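Local coordinates for HRDC domain-containing protein (Bifidobacterium adolescentis ATCC 15703, PDB 3CYM), which is uncharacterised but, as a ribonuclease D-like protein, probably binds nucleic acids and trims them as a 3'-5' exonuclease, at residues L128-F133 with E140-L145; M193-E198 with T380-E385. All coordinates share one frame; numbering follows the deposited sequence.

Contact 1 of 2, residues L128-F133 with E140-L145; sequences LGLKRF and EHFLGL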
# COMPACT_ATOMS: atom_id res chain seq x y z
N LEU A 128 -16.37 -10.12 -7.68
CA LEU A 128 -16.89 -11.49 -7.72
C LEU A 128 -17.44 -11.97 -6.37
O LEU A 128 -18.11 -13.00 -6.30
CB LEU A 128 -15.79 -12.45 -8.18
CG LEU A 128 -15.80 -13.02 -9.60
CD1 LEU A 128 -16.67 -12.20 -10.54
CD2 LEU A 128 -14.37 -13.12 -10.13
N GLY A 129 -17.11 -11.25 -5.31
CA GLY A 129 -17.65 -11.54 -4.00
C GLY A 129 -16.74 -12.36 -3.12
O GLY A 129 -17.16 -12.82 -2.06
N LEU A 130 -15.49 -12.56 -3.54
CA LEU A 130 -14.52 -13.30 -2.73
C LEU A 130 -14.13 -12.55 -1.46
O LEU A 130 -13.44 -11.52 -1.49
CB LEU A 130 -13.26 -13.73 -3.50
CG LEU A 130 -13.32 -14.84 -4.54
CD1 LEU A 130 -11.97 -15.55 -4.53
CD2 LEU A 130 -14.43 -15.84 -4.28
N LYS A 131 -14.60 -13.12 -0.37
CA LYS A 131 -14.44 -12.63 1.00
C LYS A 131 -13.00 -12.62 1.54
O LYS A 131 -12.64 -11.73 2.32
CB LYS A 131 -15.35 -13.47 1.88
CG LYS A 131 -15.96 -14.73 1.17
CD LYS A 131 -14.97 -15.91 1.03
CE LYS A 131 -15.58 -17.06 0.23
NZ LYS A 131 -15.91 -16.68 -1.18
N ARG A 132 -12.20 -13.61 1.15
CA ARG A 132 -10.77 -13.59 1.41
C ARG A 132 -10.07 -13.49 0.07
O ARG A 132 -10.14 -14.40 -0.76
CB ARG A 132 -10.32 -14.84 2.16
CG ARG A 132 -10.68 -14.83 3.65
CD ARG A 132 -10.34 -16.13 4.38
NE ARG A 132 -11.19 -17.24 3.95
CZ ARG A 132 -10.81 -18.19 3.09
NH1 ARG A 132 -9.59 -18.17 2.58
NH2 ARG A 132 -11.65 -19.15 2.76
N PHE A 133 -9.40 -12.36 -0.12
CA PHE A 133 -8.97 -11.94 -1.45
C PHE A 133 -7.47 -11.67 -1.54
O PHE A 133 -7.02 -10.88 -2.37
CB PHE A 133 -9.76 -10.70 -1.89
CG PHE A 133 -9.86 -9.62 -0.84
CD1 PHE A 133 -10.99 -9.50 -0.04
CD2 PHE A 133 -8.82 -8.70 -0.67
CE1 PHE A 133 -11.09 -8.48 0.92
CE2 PHE A 133 -8.91 -7.68 0.29
CZ PHE A 133 -10.05 -7.57 1.08
N GLU A 140 -6.21 -20.45 -5.11
CA GLU A 140 -6.78 -21.73 -4.66
C GLU A 140 -8.24 -21.87 -5.09
O GLU A 140 -8.68 -22.95 -5.50
CB GLU A 140 -6.66 -21.89 -3.14
CG GLU A 140 -6.87 -23.32 -2.67
CD GLU A 140 -6.66 -23.51 -1.17
OE1 GLU A 140 -7.64 -23.84 -0.47
OE2 GLU A 140 -5.51 -23.35 -0.70
N HIS A 141 -8.98 -20.76 -5.03
CA HIS A 141 -10.37 -20.72 -5.44
C HIS A 141 -10.54 -21.02 -6.93
O HIS A 141 -11.37 -21.83 -7.30
CB HIS A 141 -11.00 -19.37 -5.08
CG HIS A 141 -12.47 -19.28 -5.37
ND1 HIS A 141 -12.97 -18.80 -6.56
CD2 HIS A 141 -13.55 -19.60 -4.61
CE1 HIS A 141 -14.29 -18.83 -6.53
NE2 HIS A 141 -14.67 -19.31 -5.36
N PHE A 142 -9.70 -20.42 -7.76
CA PHE A 142 -9.89 -20.47 -9.21
C PHE A 142 -9.07 -21.53 -9.94
O PHE A 142 -9.48 -22.01 -11.01
CB PHE A 142 -9.63 -19.09 -9.82
CG PHE A 142 -10.67 -18.06 -9.47
CD1 PHE A 142 -10.48 -17.19 -8.40
CD2 PHE A 142 -11.84 -17.95 -10.21
CE1 PHE A 142 -11.43 -16.24 -8.07
CE2 PHE A 142 -12.80 -17.00 -9.89
CZ PHE A 142 -12.59 -16.14 -8.81
N LEU A 143 -7.92 -21.89 -9.39
CA LEU A 143 -6.99 -22.80 -10.07
C LEU A 143 -6.79 -24.10 -9.28
O LEU A 143 -6.24 -25.07 -9.81
CB LEU A 143 -5.65 -22.10 -10.35
CG LEU A 143 -5.69 -20.72 -11.03
CD1 LEU A 143 -4.29 -20.13 -11.22
CD2 LEU A 143 -6.45 -20.73 -12.37
N GLY A 144 -7.24 -24.12 -8.03
CA GLY A 144 -7.05 -25.28 -7.15
C GLY A 144 -5.59 -25.49 -6.82
O GLY A 144 -5.14 -26.63 -6.64
N LEU A 145 -4.83 -24.40 -6.75
CA LEU A 145 -3.40 -24.46 -6.44
C LEU A 145 -3.04 -23.59 -5.25
O LEU A 145 -3.44 -22.43 -5.17
CB LEU A 145 -2.56 -24.08 -7.66
CG LEU A 145 -2.61 -24.97 -8.90
CD1 LEU A 145 -1.82 -24.31 -10.02
CD2 LEU A 145 -2.07 -26.37 -8.63
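Leu130 lays one methyl on the His141 ring and turns the other to Phe142, closing the helix-loop-helix turn between helices 121-127 and 135-143 of the ribonuclease D-like exonuclease domain. CD2 of Leu130 sits over the imidazole face, 3.7 Å from the ring centroid and only 13° off its normal: a CH-pi contact centred on the ring, with His141 NE2 nearest at 3.6 Å from Leu130 CD2. The other branch, Leu130 CD1, lies beside the root of the His141 ring and reaches Phe142 CE1 at 3.6 Å, meeting the phenyl obliquely. The two aromatic neighbours diverge at their first torsions. His141 swings CG anti to its backbone N (chi1 -175°), whereas Phe142 holds CG anti to its carbonyl carbon (chi1 -69°), and this brings the imidazole over the phenyl: His141 ND1 stands 3.3 Å above the Phe142 ring plane, over its centre. The fork of Leu130 thus meets the face of one ring and slants against the next.

At Gly129 the backbone first leaves helical angles; its positive phi and two bonds back to the end of helix 121-127 make a Schellman motif. Leu128 and Leu130, on either side of the glycine, both point at helix 135-143. Leu130 is buried and also packs on Ala125 and Val138, while His141 lies at the solvent side. Leu128 in addition touches Leu187 and Gln190 of helix 176-190. Its own reach across to Phe142 is a single methyl, Leu128 CD2, placed 3.7 Å from Phe142 CZ.

Contact 2 of 2, residues M193-E198 with T380-E385; sequences MEWAQE and TRTPVE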
# COMPACT_ATOMS: atom_id res chain seq x y z
N MET A 193 -18.12 -7.65 -16.00
CA MET A 193 -16.90 -7.39 -16.78
C MET A 193 -16.66 -5.90 -17.06
O MET A 193 -15.52 -5.44 -16.97
CB MET A 193 -16.85 -8.24 -18.07
CG MET A 193 -15.48 -8.36 -18.78
SD MET A 193 -14.02 -9.04 -17.89
CE MET A 193 -13.09 -7.55 -17.60
N GLU A 194 -17.71 -5.14 -17.35
CA GLU A 194 -17.52 -3.70 -17.56
C GLU A 194 -17.31 -2.92 -16.25
O GLU A 194 -16.66 -1.88 -16.25
CB GLU A 194 -18.60 -3.04 -18.45
CG GLU A 194 -20.04 -3.47 -18.23
CD GLU A 194 -20.44 -4.68 -19.06
OE1 GLU A 194 -21.14 -5.57 -18.53
OE2 GLU A 194 -20.05 -4.75 -20.25
N TRP A 195 -17.84 -3.46 -15.15
CA TRP A 195 -17.58 -2.92 -13.82
C TRP A 195 -16.10 -3.10 -13.53
O TRP A 195 -15.43 -2.15 -13.13
CB TRP A 195 -18.35 -3.71 -12.75
CG TRP A 195 -19.84 -3.58 -12.73
CD1 TRP A 195 -20.65 -3.00 -13.66
CD2 TRP A 195 -20.69 -4.09 -11.70
NE1 TRP A 195 -21.96 -3.11 -13.27
CE2 TRP A 195 -22.02 -3.77 -12.07
CE3 TRP A 195 -20.47 -4.78 -10.50
CZ2 TRP A 195 -23.12 -4.12 -11.28
CZ3 TRP A 195 -21.56 -5.12 -9.71
CH2 TRP A 195 -22.87 -4.79 -10.11
N ALA A 196 -15.62 -4.33 -13.76
CA ALA A 196 -14.20 -4.68 -13.64
C ALA A 196 -13.31 -3.73 -14.44
O ALA A 196 -12.43 -3.09 -13.87
CB ALA A 196 -13.97 -6.12 -14.05
N GLN A 197 -13.58 -3.63 -15.74
CA GLN A 197 -12.82 -2.73 -16.62
C GLN A 197 -12.72 -1.28 -16.11
O GLN A 197 -11.63 -0.71 -16.09
CB GLN A 197 -13.36 -2.79 -18.06
CG GLN A 197 -12.42 -2.21 -19.12
CD GLN A 197 -10.97 -2.66 -18.92
OE1 GLN A 197 -10.67 -3.86 -18.88
NE2 GLN A 197 -10.06 -1.70 -18.82
N GLU A 198 -13.85 -0.71 -15.67
CA GLU A 198 -13.89 0.64 -15.08
C GLU A 198 -13.06 0.77 -13.80
O GLU A 198 -12.47 1.83 -13.52
CB GLU A 198 -15.33 1.06 -14.76
CG GLU A 198 -16.18 1.47 -15.95
CD GLU A 198 -17.49 2.14 -15.54
OE1 GLU A 198 -18.50 1.93 -16.24
OE2 GLU A 198 -17.51 2.88 -14.53
N THR A 380 -26.97 -7.91 -6.07
CA THR A 380 -25.91 -8.10 -7.07
C THR A 380 -24.77 -9.00 -6.58
O THR A 380 -23.88 -9.32 -7.36
CB THR A 380 -25.32 -6.75 -7.54
OG1 THR A 380 -24.57 -6.15 -6.48
CG2 THR A 380 -26.42 -5.78 -8.01
N ARG A 381 -24.82 -9.41 -5.31
CA ARG A 381 -23.78 -10.24 -4.68
C ARG A 381 -22.37 -9.63 -4.82
O ARG A 381 -21.42 -10.28 -5.27
CB ARG A 381 -23.86 -11.70 -5.14
CG ARG A 381 -24.58 -12.60 -4.15
CD ARG A 381 -25.48 -13.61 -4.84
NE ARG A 381 -26.80 -13.04 -5.11
CZ ARG A 381 -27.83 -13.08 -4.26
NH1 ARG A 381 -29.00 -12.53 -4.61
NH2 ARG A 381 -27.70 -13.65 -3.07
N THR A 382 -22.28 -8.36 -4.42
CA THR A 382 -21.06 -7.58 -4.44
C THR A 382 -20.90 -7.06 -3.01
O THR A 382 -21.89 -6.67 -2.41
CB THR A 382 -21.21 -6.39 -5.42
OG1 THR A 382 -21.82 -6.84 -6.64
CG2 THR A 382 -19.88 -5.74 -5.73
N PRO A 383 -19.68 -7.13 -2.43
CA PRO A 383 -19.46 -6.54 -1.10
C PRO A 383 -19.88 -5.07 -1.07
O PRO A 383 -19.61 -4.33 -2.02
CB PRO A 383 -17.96 -6.69 -0.89
CG PRO A 383 -17.58 -7.85 -1.71
CD PRO A 383 -18.46 -7.79 -2.92
N VAL A 384 -20.55 -4.67 0.01
CA VAL A 384 -21.13 -3.33 0.13
C VAL A 384 -20.09 -2.19 -0.02
O VAL A 384 -20.38 -1.15 -0.61
CB VAL A 384 -22.02 -3.21 1.41
CG1 VAL A 384 -21.22 -3.44 2.68
CG2 VAL A 384 -22.75 -1.87 1.46
N GLU A 385 -18.88 -2.44 0.46
CA GLU A 385 -17.80 -1.46 0.35
C GLU A 385 -17.27 -1.34 -1.08
O GLU A 385 -16.71 -0.31 -1.43
CB GLU A 385 -16.67 -1.72 1.35
CG GLU A 385 -15.68 -2.84 1.01
CD GLU A 385 -14.59 -3.01 2.07
OE1 GLU A 385 -14.57 -2.23 3.05
OE2 GLU A 385 -13.75 -3.92 1.94
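Trp195 meets Thr382 and Thr380 with the outer rim of its six-membered ring. Thr382 OG1 lies in the indole plane, 3.5 Å from Trp195 CZ3, so the hydroxyl oxygen faces the ring edge and not its pi cloud. Beside it, Thr380 CB comes within 4.1 Å of Trp195 CH2. The hydroxyls are ordered by a short relay: Thr382 OG1 donates to Thr380 OG1 at 2.8 Å, and Thr380 OG1 is in turn bonded to Ile376 O, one turn back in helix 360-380. Thr382 keeps OG1 anti to its own carbonyl carbon (chi1 -45°), which turns the oxygen toward both Thr380 and the indole. A valine here would probably leave Thr380 OG1 without its donor and set a methyl against the indole edge where the hydroxyl now lies.

The bend carrying these threonines is a helix-to-helix turn. Arg381, with positive phi, ends helix 360-380 in a Schellman motif, and Pro383 takes the N-cap position of helix 384-387. Lys192, just before helix 193-207, hydrogen-bonds to Thr380 O and more weakly to Thr382 OG1. Further out, the Trp195 ring stacks with Trp419 and touches Leu423 of helix 418-433 and Leu127 of helix 121-127, which places the indole where the exonuclease domain's helices meet those of the C-terminal HRDC-like domain.

Contact 1 is complete in sequence before contact 2 starts: the segments of contact 1 are separated by six residues, those of contact 2 by 181. Their centres lie 16 Å apart, and they touch where Gly129 CA packs 4.0 Å from Pro383 CD. Helices 121-127 and 176-190 serve both: Leu187 meets Leu128 of contact 1 and Met193 and Ala196 of contact 2. Arg126 is shared too, having a cation-pi contact with Phe133 and packing against Pro383. The exonuclease-domain turn of contact 1 thus adjoins the interdomain seam of contact 2, where the C-terminal HRDC-like helices dock.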